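Tyrosine-protein phosphatase non-receptor type 18 (Homo sapiens, PDB 2OC3) catalyses the hydrolysis of phosphotyrosine in proteins, autophosphorylated tyrosine kinases among them, by means of the classical phosphatase catalytic domain described here. Local coordinates at residues L30-F34 with Y285-Y289; N92-R97 with M271-P276; Q193-M197 with M214-A218; V249-L253 with V292-F296. One frame throughout, in Å; residues are numbered along the deposited sequence.

How the contacts relate
The four contacts close one catalytic domain by pairings ranging from local (contact 3) to nearly chain-long (contact 1). Contact 1 joins the first long helix to the last, enclosing contacts 2 and 3 along the chain; contact 4 crosses contacts 1 and 2 and follows contact 3. Contacts 2 and 3 both reach the large mixed sheet, centres about 20 Å apart. Contact 4 shares helix 282-296 with contact 1, centres about 16 Å apart, and touches contact 3 where E216 packs on R250; F34 of contact 1 packs on R272 of contact 2. Contact 2 bears most directly on the active site, R275 hydrogen-bonding to the probable substrate-binding loop; contact 4 lies away from it.

Contact 1 (L30-F34 with Y285-Y289); sequences LAGEF and YRFLY
Two helical segments, 30-34 and 285-289, cross steeply: their axes approach to 10.6 Å with 117° between the N-to-C directions. L30 CA faces R286 CA at 6.7 Å and F34 CA faces Y285 CA at 6.8 Å. The side chains define the contact. E33, with chi1 and chi2 both t and chi3 at -69°, presents OE2 to two tyrosines one helical turn apart; Y285 OH and Y289 OH each donate a very short hydrogen bond of 2.5 Å to E33 OE2. Y285 has chi1 t, whereas Y289 sits between wells at -103°, and both rings offer their edges to the carboxylate. Such a shared acceptor ties the first long helix of this phosphatase domain, 29-47, to the last, 282-296. L30 (m, t) lays CD2 over the face of the Y289 ring as a CH-pi contact, 3.5 Å from the centroid. R286 reaches out with chi1 m and chi2 and chi3 t, so that L30 CB lies over one face of its guanidinium, 3.6 Å from R286 NH1, while its NE is salt-bridged to E282. F34 (t) sets CD1 3.6 Å from Y285 CB, the two rings oblique at 35° with centroids 5.4 Å apart.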
loop_
_atom_site.group_PDB
_atom_site.type_symbol
_atom_site.label_atom_id
_atom_site.label_comp_id
_atom_site.label_asym_id
_atom_site.label_seq_id
_atom_site.Cartn_x
_atom_site.Cartn_y
_atom_site.Cartn_z
ATOM N N LEU A 30 9.989 22.162 3.840
ATOM C CA LEU A 30 9.507 20.846 3.402
ATOM C C LEU A 30 9.921 20.538 1.968
ATOM O O LEU A 30 10.184 19.377 1.647
ATOM C CB LEU A 30 7.990 20.700 3.592
ATOM C CG LEU A 30 7.497 20.583 5.029
ATOM C CD1 LEU A 30 6.034 20.129 4.978
ATOM C CD2 LEU A 30 8.353 19.641 5.873
ATOM N N ALA A 31 10.005 21.560 1.112
ATOM C CA ALA A 31 10.516 21.388 -0.256
ATOM C C ALA A 31 11.953 20.882 -0.233
ATOM O O ALA A 31 12.302 19.910 -0.921
ATOM C CB ALA A 31 10.436 22.701 -1.026
ATOM N N GLY A 32 12.798 21.534 0.559
ATOM C CA GLY A 32 14.182 21.111 0.738
ATOM C C GLY A 32 14.326 19.724 1.331
ATOM O O GLY A 32 15.152 18.930 0.902
ATOM N N GLU A 33 13.498 19.430 2.325
ATOM C CA GLU A 33 13.513 18.139 2.972
ATOM C C GLU A 33 13.137 17.036 1.978
ATOM O O GLU A 33 13.788 15.991 1.972
ATOM C CB GLU A 33 12.525 18.147 4.138
ATOM C CG GLU A 33 12.793 17.160 5.157
ATOM C CD GLU A 33 11.965 17.400 6.404
ATOM O OE1 GLU A 33 12.180 18.392 7.131
ATOM O OE2 GLU A 33 11.090 16.576 6.651
ATOM N N PHE A 34 12.089 17.262 1.177
ATOM C CA PHE A 34 11.733 16.255 0.160
ATOM C C PHE A 34 12.832 16.135 -0.902
ATOM O O PHE A 34 13.121 15.030 -1.386
ATOM C CB PHE A 34 10.369 16.485 -0.488
ATOM C CG PHE A 34 9.884 15.279 -1.278
ATOM C CD1 PHE A 34 9.659 14.090 -0.622
ATOM C CD2 PHE A 34 9.743 15.321 -2.637
ATOM C CE1 PHE A 34 9.263 12.943 -1.315
ATOM C CE2 PHE A 34 9.354 14.154 -3.350
ATOM C CZ PHE A 34 9.098 13.011 -2.674
ATOM N N TYR A 285 4.412 14.523 0.219
ATOM C CA TYR A 285 5.206 14.666 1.436
ATOM C C TYR A 285 4.618 15.753 2.337
ATOM O O TYR A 285 4.524 15.577 3.534
ATOM C CB TYR A 285 6.678 14.979 1.091
ATOM C CG TYR A 285 7.648 14.911 2.245
ATOM C CD1 TYR A 285 8.021 13.679 2.783
ATOM C CD2 TYR A 285 8.221 16.064 2.795
ATOM C CE1 TYR A 285 8.894 13.577 3.832
ATOM C CE2 TYR A 285 9.143 15.966 3.832
ATOM C CZ TYR A 285 9.461 14.705 4.355
ATOM O OH TYR A 285 10.365 14.560 5.381
ATOM N N ARG A 286 4.186 16.864 1.742
ATOM C CA ARG A 286 3.544 17.933 2.522
ATOM C C ARG A 286 2.224 17.411 3.128
ATOM O O ARG A 286 1.927 17.688 4.304
ATOM C CB ARG A 286 3.289 19.166 1.662
ATOM C CG ARG A 286 4.501 19.980 1.290
ATOM C CD ARG A 286 4.092 21.242 0.467
ATOM N NE ARG A 286 5.276 22.015 0.057
ATOM C CZ ARG A 286 5.962 22.824 0.861
ATOM N NH1 ARG A 286 5.585 23.004 2.125
ATOM N NH2 ARG A 286 7.035 23.467 0.396
ATOM N N PHE A 287 1.429 16.684 2.333
ATOM C CA PHE A 287 0.167 16.084 2.817
ATOM C C PHE A 287 0.416 15.137 4.002
ATOM O O PHE A 287 -0.341 15.129 5.011
ATOM C CB PHE A 287 -0.504 15.362 1.684
ATOM C CG PHE A 287 -1.843 14.750 2.028
ATOM C CD1 PHE A 287 -2.923 15.539 2.371
ATOM C CD2 PHE A 287 -2.050 13.390 1.881
ATOM C CE1 PHE A 287 -4.148 14.954 2.618
ATOM C CE2 PHE A 287 -3.293 12.825 2.119
ATOM C CZ PHE A 287 -4.322 13.618 2.494
ATOM N N LEU A 288 1.482 14.343 3.907
ATOM C CA LEU A 288 1.863 13.454 4.976
ATOM C C LEU A 288 2.210 14.263 6.237
ATOM O O LEU A 288 1.780 13.915 7.350
ATOM C CB LEU A 288 3.046 12.596 4.467
ATOM C CG LEU A 288 3.707 11.661 5.457
ATOM C CD1 LEU A 288 2.721 10.535 5.927
ATOM C CD2 LEU A 288 4.977 11.081 4.810
ATOM N N TYR A 289 2.992 15.332 6.105
ATOM C CA TYR A 289 3.248 16.244 7.201
ATOM C C TYR A 289 1.992 16.808 7.835
ATOM O O TYR A 289 1.877 16.810 9.043
ATOM C CB TYR A 289 4.197 17.390 6.798
ATOM C CG TYR A 289 5.610 17.207 7.299
ATOM C CD1 TYR A 289 6.550 16.550 6.518
ATOM C CD2 TYR A 289 5.996 17.649 8.555
ATOM C CE1 TYR A 289 7.836 16.353 6.957
ATOM C CE2 TYR A 289 7.324 17.477 9.008
ATOM C CZ TYR A 289 8.228 16.813 8.190
ATOM O OH TYR A 289 9.534 16.588 8.566
#

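Contact 2 (N92-R97 with M271-P276); sequences NGNFIR and MRKQRP
This is a buried, largely polar contact between strand 93-97, at the edge of the large mixed sheet, and the turn that follows helix 264-272. The strand is extended; the other segment passes from helix into a turn, with M271 O accepting from Q274 N (2.9 Å) and R275 N (3.0 Å). CA atoms pair N94 with R275 at 5.7 Å and I96 with Q274 at 5.9 Å. Q274 (m, t, chi3 84°) points toward the strand and accepts at OE1 from R97 N, 2.9 Å, while the R97 guanidinium, in the conformer given, lays a face over that oxygen, CZ to Q274 OE1 3.4 Å. Water 1 joins F95 O (2.9 Å) to Q274 OE1 (2.8 Å); water 2 links R97 O (2.8 Å) with Q274 NE2 (2.9 Å). I96 CG2 packs against M271 SD at 3.8 Å in the conformer given. R275 (t, p, t) runs along the strand to N92, the asparagine of the family's DYIN motif: NH1 and NH2 donate to N92 OD1 at 2.9 and 3.0 Å, and NH1 to N94 OD1 at 2.8 Å. R275 NE and NH2 also bond G236 O and A235 O of the phosphate-binding loop, a substrate site by similarity. A buried positive charge is thus met by neutral oxygens alone in these bonds, and R275 couples sheet edge to catalytic loop.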
loop_
_atom_site.group_PDB
_atom_site.type_symbol
_atom_site.label_atom_id
_atom_site.label_comp_id
_atom_site.label_asym_id
_atom_site.label_seq_id
_atom_site.Cartn_x
_atom_site.Cartn_y
_atom_site.Cartn_z
ATOM N N ASN A 92 4.486 -7.803 -8.827
ATOM C CA ASN A 92 5.032 -6.479 -8.605
ATOM C C ASN A 92 4.564 -5.972 -7.253
ATOM O O ASN A 92 3.495 -5.362 -7.122
ATOM C CB ASN A 92 4.690 -5.511 -9.741
ATOM C CG ASN A 92 5.502 -4.246 -9.676
ATOM O OD1 ASN A 92 5.661 -3.670 -8.614
ATOM N ND2 ASN A 92 5.999 -3.794 -10.834
ATOM N N GLY A 93 5.344 -6.294 -6.222
ATOM C CA GLY A 93 5.023 -5.912 -4.857
ATOM C C GLY A 93 6.212 -6.138 -3.958
ATOM O O GLY A 93 7.094 -6.959 -4.240
ATOM N N ASN A 94 6.239 -5.374 -2.866
ATOM C CA ASN A 94 7.332 -5.418 -1.887
ATOM C C ASN A 94 6.777 -5.401 -0.473
ATOM O O ASN A 94 5.779 -4.737 -0.195
ATOM C CB ASN A 94 8.283 -4.225 -2.022
ATOM C CG ASN A 94 9.027 -4.237 -3.319
ATOM O OD1 ASN A 94 8.579 -3.672 -4.315
ATOM N ND2 ASN A 94 10.184 -4.894 -3.333
ATOM N N PHE A 95 7.445 -6.109 0.434
ATOM C CA PHE A 95 7.180 -5.977 1.847
ATOM C C PHE A 95 7.781 -4.698 2.381
ATOM O O PHE A 95 8.890 -4.306 1.958
ATOM C CB PHE A 95 7.779 -7.165 2.608
ATOM C CG PHE A 95 7.032 -8.449 2.416
ATOM C CD1 PHE A 95 5.819 -8.645 3.027
ATOM C CD2 PHE A 95 7.538 -9.502 1.649
ATOM C CE1 PHE A 95 5.113 -9.845 2.908
ATOM C CE2 PHE A 95 6.784 -10.720 1.515
ATOM C CZ PHE A 95 5.604 -10.850 2.134
ATOM N N ILE A 96 7.096 -4.106 3.362
ATOM C CA ILE A 96 7.552 -2.955 4.124
ATOM C C ILE A 96 7.457 -3.324 5.619
ATOM O O ILE A 96 6.445 -3.862 6.070
ATOM C CB ILE A 96 6.781 -1.675 3.818
ATOM C CG1 ILE A 96 6.896 -1.325 2.313
ATOM C CG2 ILE A 96 7.312 -0.519 4.693
ATOM C CD1 ILE A 96 6.097 -0.029 1.887
ATOM N N ARG A 97 8.560 -3.087 6.341
ATOM C CA ARG A 97 8.625 -3.350 7.777
ATOM C C ARG A 97 7.807 -2.339 8.582
ATOM O O ARG A 97 7.749 -1.163 8.240
ATOM C CB ARG A 97 10.070 -3.234 8.235
ATOM C CG ARG A 97 10.960 -4.316 7.716
ATOM C CD ARG A 97 12.368 -4.187 8.262
ATOM N NE ARG A 97 13.103 -3.129 7.579
ATOM C CZ ARG A 97 13.766 -3.265 6.428
ATOM N NH1 ARG A 97 13.801 -4.425 5.783
ATOM N NH2 ARG A 97 14.393 -2.222 5.913
ATOM N N MET A 271 11.218 3.815 3.993
ATOM C CA MET A 271 10.177 3.280 3.133
ATOM C C MET A 271 10.665 3.194 1.675
ATOM O O MET A 271 10.439 2.211 0.957
ATOM C CB MET A 271 8.937 4.181 3.227
ATOM C CG MET A 271 8.233 4.181 4.622
ATOM S SD MET A 271 6.704 3.239 4.621
ATOM C CE MET A 271 6.080 3.866 3.083
ATOM N N ARG A 272 11.329 4.278 1.250
ATOM C CA ARG A 272 11.877 4.331 -0.128
ATOM C C ARG A 272 12.910 3.230 -0.454
ATOM O O ARG A 272 13.156 2.928 -1.645
ATOM C CB ARG A 272 12.559 5.674 -0.381
ATOM C CG ARG A 272 11.617 6.773 -0.673
ATOM C CD ARG A 272 11.283 6.834 -2.136
ATOM N NE ARG A 272 10.641 8.103 -2.458
ATOM C CZ ARG A 272 11.133 9.046 -3.246
ATOM N NH1 ARG A 272 12.332 8.954 -3.820
ATOM N NH2 ARG A 272 10.395 10.106 -3.453
ATOM N N LYS A 273 13.560 2.673 0.562
ATOM C CA LYS A 273 14.541 1.597 0.401
ATOM C C LYS A 273 13.865 0.237 0.373
ATOM O O LYS A 273 14.545 -0.757 0.244
ATOM C CB LYS A 273 15.591 1.645 1.510
ATOM C CG LYS A 273 16.379 2.948 1.419
ATOM C CD LYS A 273 17.481 3.070 2.457
ATOM C CE LYS A 273 18.169 4.434 2.350
ATOM N NZ LYS A 273 19.186 4.588 3.434
ATOM N N GLN A 274 12.533 0.198 0.516
ATOM C CA GLN A 274 11.767 -1.050 0.535
ATOM C C GLN A 274 10.746 -1.210 -0.599
ATOM O O GLN A 274 10.556 -2.284 -1.143
ATOM C CB GLN A 274 11.050 -1.185 1.877
ATOM C CG GLN A 274 12.063 -1.287 3.043
ATOM C CD GLN A 274 11.367 -1.236 4.385
ATOM O OE1 GLN A 274 10.897 -2.248 4.856
ATOM N NE2 GLN A 274 11.291 -0.077 4.983
ATOM N N ARG A 275 10.122 -0.088 -0.998
ATOM C CA ARG A 275 9.239 -0.013 -2.167
ATOM C C ARG A 275 9.645 1.201 -2.997
ATOM O O ARG A 275 9.783 2.292 -2.465
ATOM C CB ARG A 275 7.802 0.130 -1.713
ATOM C CG ARG A 275 6.754 0.217 -2.843
ATOM C CD ARG A 275 6.526 -1.093 -3.573
ATOM N NE ARG A 275 5.687 -0.893 -4.767
ATOM C CZ ARG A 275 5.610 -1.744 -5.791
ATOM N NH1 ARG A 275 6.370 -2.822 -5.884
ATOM N NH2 ARG A 275 4.786 -1.479 -6.802
ATOM N N PRO A 276 9.898 1.015 -4.301
ATOM C CA PRO A 276 10.310 2.129 -5.139
ATOM C C PRO A 276 9.345 3.322 -5.043
ATOM O O PRO A 276 8.142 3.117 -5.043
ATOM C CB PRO A 276 10.253 1.550 -6.559
ATOM C CG PRO A 276 10.156 0.130 -6.428
ATOM C CD PRO A 276 9.804 -0.251 -5.045
HETATM O O HOH W 1 10.989 -4.865 3.816
HETATM O O HOH W 2 9.808 0.523 7.400
#

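Contact 3 (Q193-M197 with M214-A218); sequences QLQYM and MVEEA
Strand 187-196, helix 209-222 and strand 229-232 form a beta-alpha-beta crossover, its two parallel strands separated in the sheet by strand 130-133; here the helix packs on the first strand. Segments 193-196 and 214-218 run almost exactly antiparallel, at 178°, with axes 9.7 Å apart, and L194 CA lies 7.0 Å from M214 CA. Two bumps interlock. L194 (chi1 m, chi2 between wells at 149°) points toward the helix and fills the hollow over A218, its CD1 3.6 Å from both A218 N and A218 CB, with CD2 4.1 Å from E217 CG. In return M214, fully extended with all three chi angles t, slides its methyl into the shallow depression beside the L194 side chain, CE lying 3.4 Å from L194 O, 3.9 Å from L194 CB and 3.8 Å from Y196 N. A218 and M214 also touch strand 130-133, so the helix straddles neighbouring strands. The connection after Y196 leads to D201, a substrate-binding residue by similarity. With chi1 t, the Y196 ring turns its edge to the sulfur in a Met-aromatic contact, M214 SD standing 5.5 Å from the ring centroid and 4.1 Å from Y196 CD1.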
loop_
_atom_site.group_PDB
_atom_site.type_symbol
_atom_site.label_atom_id
_atom_site.label_comp_id
_atom_site.label_asym_id
_atom_site.label_seq_id
_atom_site.Cartn_x
_atom_site.Cartn_y
_atom_site.Cartn_z
ATOM N N GLN A 193 -12.088 -4.746 2.149
ATOM C CA GLN A 193 -11.395 -3.820 1.238
ATOM C C GLN A 193 -11.885 -2.410 1.449
ATOM O O GLN A 193 -13.100 -2.142 1.385
ATOM C CB GLN A 193 -11.648 -4.216 -0.203
ATOM C CG GLN A 193 -10.910 -3.354 -1.252
ATOM C CD GLN A 193 -11.735 -3.026 -2.473
ATOM O OE1 GLN A 193 -12.956 -3.134 -2.447
ATOM N NE2 GLN A 193 -11.074 -2.669 -3.574
ATOM N N LEU A 194 -10.955 -1.517 1.745
ATOM C CA LEU A 194 -11.251 -0.129 1.864
ATOM C C LEU A 194 -10.755 0.565 0.625
ATOM O O LEU A 194 -9.619 0.329 0.242
ATOM C CB LEU A 194 -10.592 0.459 3.081
ATOM C CG LEU A 194 -11.166 0.076 4.447
ATOM C CD1 LEU A 194 -10.101 0.054 5.586
ATOM C CD2 LEU A 194 -12.307 0.992 4.798
ATOM N N GLN A 195 -11.587 1.388 -0.007
ATOM C CA GLN A 195 -11.209 2.052 -1.247
ATOM C C GLN A 195 -11.394 3.541 -1.077
ATOM O O GLN A 195 -12.460 4.002 -0.709
ATOM C CB GLN A 195 -12.044 1.565 -2.440
ATOM C CG GLN A 195 -11.487 2.150 -3.767
ATOM C CD GLN A 195 -12.308 1.844 -4.990
ATOM O OE1 GLN A 195 -13.330 1.145 -4.925
ATOM N NE2 GLN A 195 -11.857 2.379 -6.136
ATOM N N TYR A 196 -10.342 4.303 -1.303
ATOM C CA TYR A 196 -10.363 5.764 -1.313
ATOM C C TYR A 196 -10.869 6.158 -2.706
ATOM O O TYR A 196 -10.334 5.689 -3.730
ATOM C CB TYR A 196 -8.943 6.330 -1.041
ATOM C CG TYR A 196 -8.991 7.753 -0.601
ATOM C CD1 TYR A 196 -8.865 8.080 0.724
ATOM C CD2 TYR A 196 -9.226 8.788 -1.496
ATOM C CE1 TYR A 196 -8.979 9.403 1.154
ATOM C CE2 TYR A 196 -9.348 10.095 -1.079
ATOM C CZ TYR A 196 -9.219 10.396 0.243
ATOM O OH TYR A 196 -9.367 11.726 0.668
ATOM N N MET A 197 -11.943 6.967 -2.736
ATOM C CA MET A 197 -12.768 7.113 -3.941
ATOM C C MET A 197 -12.572 8.410 -4.716
ATOM O O MET A 197 -13.107 8.511 -5.819
ATOM C CB MET A 197 -14.270 7.002 -3.577
ATOM C CG MET A 197 -14.611 5.721 -2.867
ATOM S SD MET A 197 -14.285 4.224 -3.784
ATOM C CE MET A 197 -15.632 4.341 -4.995
ATOM N N MET A 214 -9.916 6.220 7.152
ATOM C CA MET A 214 -9.644 4.951 6.440
ATOM C C MET A 214 -8.640 4.091 7.218
ATOM O O MET A 214 -8.832 2.888 7.352
ATOM C CB MET A 214 -9.153 5.273 5.032
ATOM C CG MET A 214 -8.922 4.079 4.165
ATOM S SD MET A 214 -7.975 4.570 2.671
ATOM C CE MET A 214 -8.167 3.105 1.619
ATOM N N VAL A 215 -7.552 4.722 7.660
ATOM C CA VAL A 215 -6.517 4.030 8.432
ATOM C C VAL A 215 -7.074 3.549 9.771
ATOM O O VAL A 215 -6.836 2.410 10.169
ATOM C CB VAL A 215 -5.275 4.909 8.620
ATOM C CG1 VAL A 215 -4.314 4.254 9.617
ATOM C CG2 VAL A 215 -4.562 5.075 7.287
ATOM N N GLU A 216 -7.843 4.399 10.432
ATOM C CA GLU A 216 -8.455 4.009 11.700
ATOM C C GLU A 216 -9.341 2.772 11.533
ATOM O O GLU A 216 -9.297 1.828 12.338
ATOM C CB GLU A 216 -9.273 5.177 12.288
ATOM C CG GLU A 216 -8.427 6.386 12.732
ATOM C CD GLU A 216 -9.182 7.683 12.842
ATOM O OE1 GLU A 216 -10.409 7.741 12.579
ATOM O OE2 GLU A 216 -8.514 8.699 13.177
ATOM N N GLU A 217 -10.174 2.773 10.497
ATOM C CA GLU A 217 -11.036 1.630 10.264
ATOM C C GLU A 217 -10.240 0.390 9.874
ATOM O O GLU A 217 -10.522 -0.716 10.332
ATOM C CB GLU A 217 -12.062 1.958 9.199
ATOM C CG GLU A 217 -12.986 0.776 8.831
ATOM C CD GLU A 217 -13.815 0.204 9.990
ATOM O OE1 GLU A 217 -14.152 0.922 10.944
ATOM O OE2 GLU A 217 -14.158 -0.997 9.939
ATOM N N ALA A 218 -9.221 0.532 9.029
ATOM C CA ALA A 218 -8.403 -0.616 8.676
ATOM C C ALA A 218 -7.830 -1.285 9.906
ATOM O O ALA A 218 -7.745 -2.491 9.977
ATOM C CB ALA A 218 -7.244 -0.212 7.744
#

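Contact 4 (V249-L253 with V292-F296); sequences VRQLL and VAQMF
Segments 249-253 and 292-296 pack as near-parallel helices through a handful of apolar side chains. Both segments are helical; the axes come within 10.9 Å and cross at -17°, and no hydrogen bond spans the gap. CA atoms pair V249 with V292 at 7.4 Å, R250 with M295 at 7.5 Å and L253 with F296 at 8.0 Å. V292 (t) opens the interface, its CG1 4.0 Å from V249 CG1. Further on, M295 points toward the partner helix; in the conformer given here (chi1 m, chi2 t, chi3 -17°) its methyl settles on the helix surface, CE 3.5 Å from R250 CA, 3.7 Å from R250 CB and 3.9 Å from L253 CD2. F296 (chi1 m, chi2 7°) swings its ring back across the interface, reaching V249 CG1 with CZ at 3.8 Å and L253 CD1 with CE1 at 3.9 Å; V249 (t) and L253 (t, p), one turn apart, thus both meet the ring. Around this pair, V249 and V292 both pack on L264 of helix 264-272, R250 touches E216 and M295 touches L212 of helix 209-222, and F296 meets F15 and L16 of the short helix 15-18.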
loop_
_atom_site.group_PDB
_atom_site.type_symbol
_atom_site.label_atom_id
_atom_site.label_comp_id
_atom_site.label_asym_id
_atom_site.label_seq_id
_atom_site.Cartn_x
_atom_site.Cartn_y
_atom_site.Cartn_z
ATOM N N VAL A 249 3.328 5.750 11.519
ATOM C CA VAL A 249 3.421 6.829 12.509
ATOM C C VAL A 249 2.281 6.724 13.523
ATOM O O VAL A 249 2.484 6.938 14.738
ATOM C CB VAL A 249 3.521 8.202 11.854
ATOM C CG1 VAL A 249 3.566 9.318 12.934
ATOM C CG2 VAL A 249 4.747 8.255 10.949
ATOM N N ARG A 250 1.093 6.357 13.075
ATOM C CA ARG A 250 -0.024 6.208 13.998
ATOM C C ARG A 250 0.220 5.058 14.954
ATOM O O ARG A 250 -0.158 5.152 16.121
ATOM C CB ARG A 250 -1.313 5.985 13.222
ATOM C CG ARG A 250 -2.563 5.951 14.083
ATOM C CD ARG A 250 -3.813 6.055 13.244
ATOM N NE ARG A 250 -5.000 5.907 14.096
ATOM C CZ ARG A 250 -5.519 4.737 14.446
ATOM N NH1 ARG A 250 -5.052 3.583 14.022
ATOM N NH2 ARG A 250 -6.595 4.717 15.241
ATOM N N GLN A 251 0.824 3.971 14.507
ATOM C CA GLN A 251 1.135 2.867 15.396
ATOM C C GLN A 251 2.157 3.308 16.442
ATOM O O GLN A 251 2.011 2.943 17.626
ATOM C CB GLN A 251 1.625 1.670 14.627
ATOM C CG GLN A 251 0.519 1.042 13.769
ATOM C CD GLN A 251 -0.696 0.610 14.589
ATOM O OE1 GLN A 251 -1.680 1.350 14.770
ATOM N NE2 GLN A 251 -0.621 -0.610 15.080
ATOM N N LEU A 252 3.157 4.085 16.055
ATOM C CA LEU A 252 4.106 4.637 17.051
ATOM C C LEU A 252 3.360 5.472 18.078
ATOM O O LEU A 252 3.594 5.376 19.287
ATOM C CB LEU A 252 5.184 5.507 16.401
ATOM C CG LEU A 252 6.224 4.803 15.529
ATOM C CD1 LEU A 252 7.183 5.866 14.931
ATOM C CD2 LEU A 252 6.952 3.691 16.301
ATOM N N LEU A 253 2.452 6.312 17.618
ATOM C CA LEU A 253 1.725 7.223 18.505
ATOM C C LEU A 253 0.882 6.448 19.500
ATOM O O LEU A 253 0.922 6.704 20.722
ATOM C CB LEU A 253 0.824 8.132 17.675
ATOM C CG LEU A 253 0.041 9.217 18.392
ATOM C CD1 LEU A 253 1.001 10.227 18.994
ATOM C CD2 LEU A 253 -0.907 9.877 17.407
ATOM N N VAL A 292 0.277 13.965 9.837
ATOM C CA VAL A 292 0.977 13.628 11.070
ATOM C C VAL A 292 0.789 14.742 12.122
ATOM O O VAL A 292 0.523 14.436 13.285
ATOM C CB VAL A 292 2.468 13.311 10.786
ATOM C CG1 VAL A 292 3.257 13.204 12.077
ATOM C CG2 VAL A 292 2.570 11.994 9.963
ATOM N N ALA A 293 0.889 16.002 11.704
ATOM C CA ALA A 293 0.649 17.150 12.603
ATOM C C ALA A 293 -0.750 17.061 13.211
ATOM O O ALA A 293 -0.927 17.264 14.424
ATOM C CB ALA A 293 0.841 18.476 11.847
ATOM N N GLN A 294 -1.737 16.714 12.382
ATOM C CA GLN A 294 -3.115 16.578 12.853
ATOM C C GLN A 294 -3.252 15.436 13.859
ATOM O O GLN A 294 -3.923 15.580 14.895
ATOM C CB GLN A 294 -4.066 16.399 11.695
ATOM C CG GLN A 294 -5.429 15.994 12.128
ATOM C CD GLN A 294 -6.466 16.226 11.087
ATOM O OE1 GLN A 294 -6.297 17.068 10.196
ATOM N NE2 GLN A 294 -7.570 15.484 11.196
ATOM N N MET A 295 -2.614 14.304 13.579
ATOM C CA MET A 295 -2.624 13.195 14.535
ATOM C C MET A 295 -1.981 13.592 15.845
ATOM O O MET A 295 -2.426 13.165 16.894
ATOM C CB MET A 295 -1.876 11.979 13.987
ATOM C CG MET A 295 -2.471 11.364 12.756
ATOM S SD MET A 295 -1.925 9.654 12.468
ATOM C CE MET A 295 -0.503 9.593 13.533
ATOM N N PHE A 296 -0.927 14.397 15.775
ATOM C CA PHE A 296 -0.180 14.808 16.976
ATOM C C PHE A 296 -0.919 15.928 17.722
ATOM O O PHE A 296 -0.553 16.255 18.856
ATOM C CB PHE A 296 1.247 15.243 16.603
ATOM C CG PHE A 296 2.172 14.108 16.240
ATOM C CD1 PHE A 296 1.718 12.808 16.109
ATOM C CD2 PHE A 296 3.501 14.348 16.004
ATOM C CE1 PHE A 296 2.597 11.785 15.762
ATOM C CE2 PHE A 296 4.365 13.334 15.654
ATOM C CZ PHE A 296 3.901 12.046 15.545
#